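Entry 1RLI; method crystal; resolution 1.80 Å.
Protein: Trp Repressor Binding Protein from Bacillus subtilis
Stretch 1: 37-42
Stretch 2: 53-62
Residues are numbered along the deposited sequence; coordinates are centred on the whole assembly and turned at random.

Stretch 1, residues 37-42: LQKYPI
Stretch 2 (53-62) GGFRPVQDDY

The lysine side chain of Lys39 lies extended across one face of the Phe55 ring, so that its methylene groups and its charged end both use the aromatic surface: CE sits 4.1 Å from the ring centroid, 11° off the normal, and NZ 4.9 Å from it, 25° off, a CH-pi and a cation-pi contact together. Chi1 p and chi2 to chi4 all t lay the chain there; Phe55 answers with chi1 m and chi2 78°. The two residues belong to short strands, 39-41 and 55-57, which run antiparallel at 150°, in extended conformation (Lys39 phi/psi -148/145, Arg56 -134/130). Lys39 is paired with Pro57 and Pro41 with Phe55, each with CA atoms 4.2 Å apart, the side chains of the latter pair diverging; Tyr40 pairs with Arg56, CA to CA 5.4 Å. The backbone ladder has four hydrogen bonds: Val58 N to Gln38 O (3.0 Å), Tyr40 N to Arg56 O (2.9 Å), Arg56 N to Tyr40 O (2.9 Å) and Ile42 N to Gly54 O (2.9 Å). Both prolines, which lack an amide hydrogen, occupy non-hydrogen-bonded pairs and so cost the ladder nothing. Gly53, at phi/psi 87/2, adopts a backbone that would jam a CB against the preceding carbonyl oxygen. On the sheet face carrying Tyr40 (chi1 t) and Arg56 (t, t, p), the guanidinium approaches the phenol ring obliquely, NH2 to CD2 3.4 Å. Aliphatic atoms of the same two residues also make contact: Tyr40 CB meets Val58 CG2 at 3.6 Å, and Ile42 CG2 (chi1 p, chi2 t) reaches Arg56 CB at 3.5 Å. Two waters bridge the stretches at the Gln38 end: one lies 2.7 Å from Gln38 O and 2.9 Å from Val58 O; a second accepts from Gln38 N (3.1 Å) and lies within hydrogen-bonding reach of Val58 O (2.9 Å) and Asp61 OD1 (2.8 Å). Altogether 615 Å² is buried, with Phe55 contributing the largest share.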

ATOM      1  N   LEU D  37     -15.275  13.782 -17.959  1.00 20.26           N
ATOM      2  CA  LEU D  37     -15.184  12.588 -18.781  1.00 20.33           C
ATOM      3  C   LEU D  37     -16.609  12.105 -19.021  1.00 21.68           C
ATOM      4  O   LEU D  37     -17.315  11.740 -18.097  1.00 22.70           O
ATOM      5  CB  LEU D  37     -14.347  11.521 -18.068  1.00 19.11           C
ATOM      6  CG  LEU D  37     -12.904  11.991 -17.819  1.00 19.19           C
ATOM      7  CD1 LEU D  37     -12.126  10.915 -17.072  1.00 17.52           C
ATOM      8  CD2 LEU D  37     -12.217  12.295 -19.140  1.00 21.53           C
ATOM      9  N   GLN D  38     -17.012  12.119 -20.282  1.00 22.36           N
ATOM     10  CA  GLN D  38     -18.359  11.741 -20.683  1.00 25.47           C
ATOM     11  C   GLN D  38     -18.700  10.272 -20.459  1.00 25.33           C
ATOM     12  O   GLN D  38     -17.833   9.403 -20.532  1.00 24.29           O
ATOM     13  CB  GLN D  38     -18.530  12.086 -22.168  1.00 30.96           C
ATOM     14  CG  GLN D  38     -19.852  12.734 -22.548  1.00 41.32           C
ATOM     15  CD  GLN D  38     -19.874  13.183 -24.008  1.00 44.49           C
ATOM     16  OE1 GLN D  38     -20.848  13.778 -24.476  1.00 50.65           O
ATOM     17  NE2 GLN D  38     -18.795  12.899 -24.730  1.00 46.59           N
ATOM     18  N   LYS D  39     -19.969  10.007 -20.149  1.00 26.87           N
ATOM     19  CA  LYS D  39     -20.450   8.638 -19.988  1.00 27.58           C
ATOM     20  C   LYS D  39     -21.902   8.612 -20.433  1.00 30.25           C
ATOM     21  O   LYS D  39     -22.645   9.583 -20.253  1.00 27.86           O
ATOM     22  CB  LYS D  39     -20.287   8.117 -18.552  1.00 27.81           C
ATOM     23  CG  LYS D  39     -21.012   8.851 -17.459  1.00 28.61           C
ATOM     24  CD  LYS D  39     -20.522   8.336 -16.105  1.00 27.95           C
ATOM     25  CE  LYS D  39     -21.267   8.971 -14.947  1.00 31.19           C
ATOM     26  NZ  LYS D  39     -20.680   8.575 -13.639  1.00 36.22           N
ATOM     27  N   TYR D  40     -22.286   7.495 -21.038  1.00 30.81           N
ATOM     28  CA  TYR D  40     -23.616   7.326 -21.596  1.00 34.97           C
ATOM     29  C   TYR D  40     -24.303   6.131 -20.930  1.00 36.15           C
ATOM     30  O   TYR D  40     -23.678   5.091 -20.710  1.00 35.55           O
ATOM     31  CB  TYR D  40     -23.461   7.089 -23.103  1.00 35.98           C
ATOM     32  CG  TYR D  40     -24.698   7.290 -23.936  1.00 37.82           C
ATOM     33  CD1 TYR D  40     -25.179   8.570 -24.210  1.00 40.43           C
ATOM     34  CD2 TYR D  40     -25.391   6.198 -24.456  1.00 40.07           C
ATOM     35  CE1 TYR D  40     -26.329   8.757 -24.984  1.00 41.08           C
ATOM     36  CE2 TYR D  40     -26.538   6.373 -25.227  1.00 41.37           C
ATOM     37  CZ  TYR D  40     -27.001   7.654 -25.483  1.00 41.56           C
ATOM     38  OH  TYR D  40     -28.157   7.824 -26.215  1.00 44.61           O
ATOM     39  N   PRO D  41     -25.593   6.266 -20.594  1.00 36.64           N
ATOM     40  CA  PRO D  41     -26.325   5.167 -19.953  1.00 38.80           C
ATOM     41  C   PRO D  41     -26.422   3.929 -20.854  1.00 39.76           C
ATOM     42  O   PRO D  41     -26.466   4.049 -22.078  1.00 39.64           O
ATOM     43  CB  PRO D  41     -27.692   5.786 -19.651  1.00 38.78           C
ATOM     44  CG  PRO D  41     -27.850   6.826 -20.743  1.00 39.46           C
ATOM     45  CD  PRO D  41     -26.465   7.434 -20.822  1.00 37.93           C
ATOM     46  N   ILE D  42     -26.427   2.742 -20.251  1.00 40.76           N
ATOM     47  CA  ILE D  42     -26.533   1.508 -21.030  1.00 42.21           C
ATOM     48  C   ILE D  42     -27.810   0.749 -20.693  1.00 42.34           C
ATOM     49  O   ILE D  42     -28.631   1.223 -19.908  1.00 43.01           O
ATOM     50  CB  ILE D  42     -25.323   0.563 -20.797  1.00 43.62           C
ATOM     51  CG1 ILE D  42     -25.144   0.286 -19.306  1.00 44.40           C
ATOM     52  CG2 ILE D  42     -24.061   1.166 -21.390  1.00 43.62           C
ATOM     53  CD1 ILE D  42     -23.947  -0.593 -18.994  1.00 45.26           C
ATOM     54  N   GLY D  53     -22.171   2.361 -12.310  1.00 41.08           N
ATOM     55  CA  GLY D  53     -22.062   1.131 -13.077  1.00 42.09           C
ATOM     56  C   GLY D  53     -23.138   0.982 -14.142  1.00 42.22           C
ATOM     57  O   GLY D  53     -23.189  -0.030 -14.842  1.00 43.74           O
ATOM     58  N   GLY D  54     -24.004   1.986 -14.265  1.00 41.04           N
ATOM     59  CA  GLY D  54     -25.063   1.940 -15.261  1.00 38.48           C
ATOM     60  C   GLY D  54     -24.680   2.640 -16.554  1.00 36.79           C
ATOM     61  O   GLY D  54     -25.485   2.746 -17.489  1.00 36.44           O
ATOM     62  N   PHE D  55     -23.442   3.116 -16.614  1.00 34.58           N
ATOM     63  CA  PHE D  55     -22.959   3.814 -17.793  1.00 31.97           C
ATOM     64  C   PHE D  55     -21.800   3.114 -18.471  1.00 32.81           C
ATOM     65  O   PHE D  55     -21.256   2.114 -17.981  1.00 32.49           O
ATOM     66  CB  PHE D  55     -22.491   5.232 -17.436  1.00 31.59           C
ATOM     67  CG  PHE D  55     -23.540   6.081 -16.779  1.00 31.03           C
ATOM     68  CD1 PHE D  55     -23.849   5.916 -15.434  1.00 31.27           C
ATOM     69  CD2 PHE D  55     -24.219   7.055 -17.511  1.00 29.43           C
ATOM     70  CE1 PHE D  55     -24.825   6.710 -14.824  1.00 33.54           C
ATOM     71  CE2 PHE D  55     -25.192   7.848 -16.909  1.00 30.18           C
ATOM     72  CZ  PHE D  55     -25.495   7.674 -15.562  1.00 31.85           C
ATOM     73  N   ARG D  56     -21.440   3.674 -19.616  1.00 31.18           N
ATOM     74  CA  ARG D  56     -20.327   3.223 -20.428  1.00 33.67           C
ATOM     75  C   ARG D  56     -19.596   4.516 -20.778  1.00 31.07           C
ATOM     76  O   ARG D  56     -20.219   5.487 -21.201  1.00 30.27           O
ATOM     77  CB  ARG D  56     -20.841   2.561 -21.708  1.00 38.29           C
ATOM     78  CG  ARG D  56     -19.797   2.401 -22.808  1.00 45.64           C
ATOM     79  CD  ARG D  56     -20.471   2.236 -24.168  1.00 51.53           C
ATOM     80  NE  ARG D  56     -21.218   3.436 -24.547  1.00 57.59           N
ATOM     81  CZ  ARG D  56     -22.110   3.488 -25.531  1.00 59.89           C
ATOM     82  NH1 ARG D  56     -22.377   2.404 -26.246  1.00 62.72           N
ATOM     83  NH2 ARG D  56     -22.740   4.625 -25.799  1.00 61.89           N
ATOM     84  N   PRO D  57     -18.271   4.565 -20.571  1.00 29.10           N
ATOM     85  CA  PRO D  57     -17.552   5.795 -20.909  1.00 26.10           C
ATOM     86  C   PRO D  57     -17.614   6.095 -22.407  1.00 27.48           C
ATOM     87  O   PRO D  57     -17.631   5.178 -23.243  1.00 26.22           O
ATOM     88  CB  PRO D  57     -16.119   5.502 -20.464  1.00 25.98           C
ATOM     89  CG  PRO D  57     -16.316   4.526 -19.310  1.00 26.74           C
ATOM     90  CD  PRO D  57     -17.399   3.619 -19.850  1.00 27.80           C
ATOM     91  N   VAL D  58     -17.635   7.384 -22.724  1.00 25.74           N
ATOM     92  CA  VAL D  58     -17.662   7.861 -24.102  1.00 26.07           C
ATOM     93  C   VAL D  58     -16.369   8.635 -24.292  1.00 25.39           C
ATOM     94  O   VAL D  58     -16.108   9.584 -23.554  1.00 24.92           O
ATOM     95  CB  VAL D  58     -18.852   8.818 -24.344  1.00 29.60           C
ATOM     96  CG1 VAL D  58     -18.808   9.358 -25.780  1.00 32.09           C
ATOM     97  CG2 VAL D  58     -20.160   8.092 -24.067  1.00 28.61           C
ATOM     98  N   GLN D  59     -15.572   8.243 -25.281  1.00 22.39           N
ATOM     99  CA  GLN D  59     -14.295   8.906 -25.512  1.00 23.74           C
ATOM    100  C   GLN D  59     -14.168   9.538 -26.888  1.00 23.94           C
ATOM    101  O   GLN D  59     -13.075   9.645 -27.426  1.00 23.42           O
ATOM    102  CB  GLN D  59     -13.147   7.916 -25.296  1.00 23.59           C
ATOM    103  CG  GLN D  59     -13.066   7.337 -23.892  1.00 22.52           C
ATOM    104  CD  GLN D  59     -11.765   6.592 -23.688  1.00 24.76           C
ATOM    105  OE1 GLN D  59     -11.303   5.905 -24.588  1.00 26.08           O
ATOM    106  NE2 GLN D  59     -11.174   6.718 -22.506  1.00 23.45           N
ATOM    107  N   ASP D  60     -15.287   9.974 -27.455  1.00 25.64           N
ATOM    108  CA  ASP D  60     -15.248  10.599 -28.768  1.00 26.96           C
ATOM    109  C   ASP D  60     -14.410  11.867 -28.740  1.00 25.78           C
ATOM    110  O   ASP D  60     -13.777  12.222 -29.745  1.00 25.75           O
ATOM    111  CB  ASP D  60     -16.669  10.937 -29.238  1.00 32.70           C
ATOM    112  CG  ASP D  60     -17.505   9.698 -29.518  1.00 39.03           C
ATOM    113  OD1 ASP D  60     -17.612   8.824 -28.632  1.00 44.43           O
ATOM    114  OD2 ASP D  60     -18.063   9.596 -30.632  1.00 43.61           O
ATOM    115  N   ASP D  61     -14.379  12.541 -27.591  1.00 21.30           N
ATOM    116  CA  ASP D  61     -13.627  13.785 -27.486  1.00 22.83           C
ATOM    117  C   ASP D  61     -12.274  13.654 -26.772  1.00 21.86           C
ATOM    118  O   ASP D  61     -11.719  14.643 -26.280  1.00 19.52           O
ATOM    119  CB  ASP D  61     -14.494  14.854 -26.806  1.00 24.95           C
ATOM    120  CG  ASP D  61     -14.774  14.552 -25.338  1.00 26.30           C
ATOM    121  OD1 ASP D  61     -14.840  13.359 -24.950  1.00 26.21           O
ATOM    122  OD2 ASP D  61     -14.942  15.527 -24.577  1.00 27.08           O
ATOM    123  N   TYR D  62     -11.732  12.436 -26.761  1.00 21.15           N
ATOM    124  CA  TYR D  62     -10.447  12.173 -26.100  1.00 20.25           C
ATOM    125  C   TYR D  62      -9.299  13.045 -26.610  1.00 21.82           C
ATOM    126  O   TYR D  62      -8.555  13.602 -25.807  1.00 20.17           O
ATOM    127  CB  TYR D  62     -10.096  10.677 -26.222  1.00 19.07           C
ATOM    128  CG  TYR D  62      -8.765  10.293 -25.607  1.00 17.79           C
ATOM    129  CD1 TYR D  62      -8.659  10.004 -24.250  1.00 18.40           C
ATOM    130  CD2 TYR D  62      -7.620  10.219 -26.389  1.00 17.54           C
ATOM    131  CE1 TYR D  62      -7.433   9.639 -23.680  1.00 17.76           C
ATOM    132  CE2 TYR D  62      -6.378   9.862 -25.824  1.00 18.77           C
ATOM    133  CZ  TYR D  62      -6.300   9.573 -24.468  1.00 17.85           C
ATOM    134  OH  TYR D  62      -5.084   9.218 -23.909  1.00 15.72           O
TER
HETATM  135  O   HOH W   1     -15.151   9.224 -20.825  1.00 23.63           O
HETATM  136  O   HOH W   2     -14.914  12.053 -22.516  1.00 32.86           O
HETATM  137  O   HOH W   3     -20.705   5.349 -12.942  1.00 28.29           O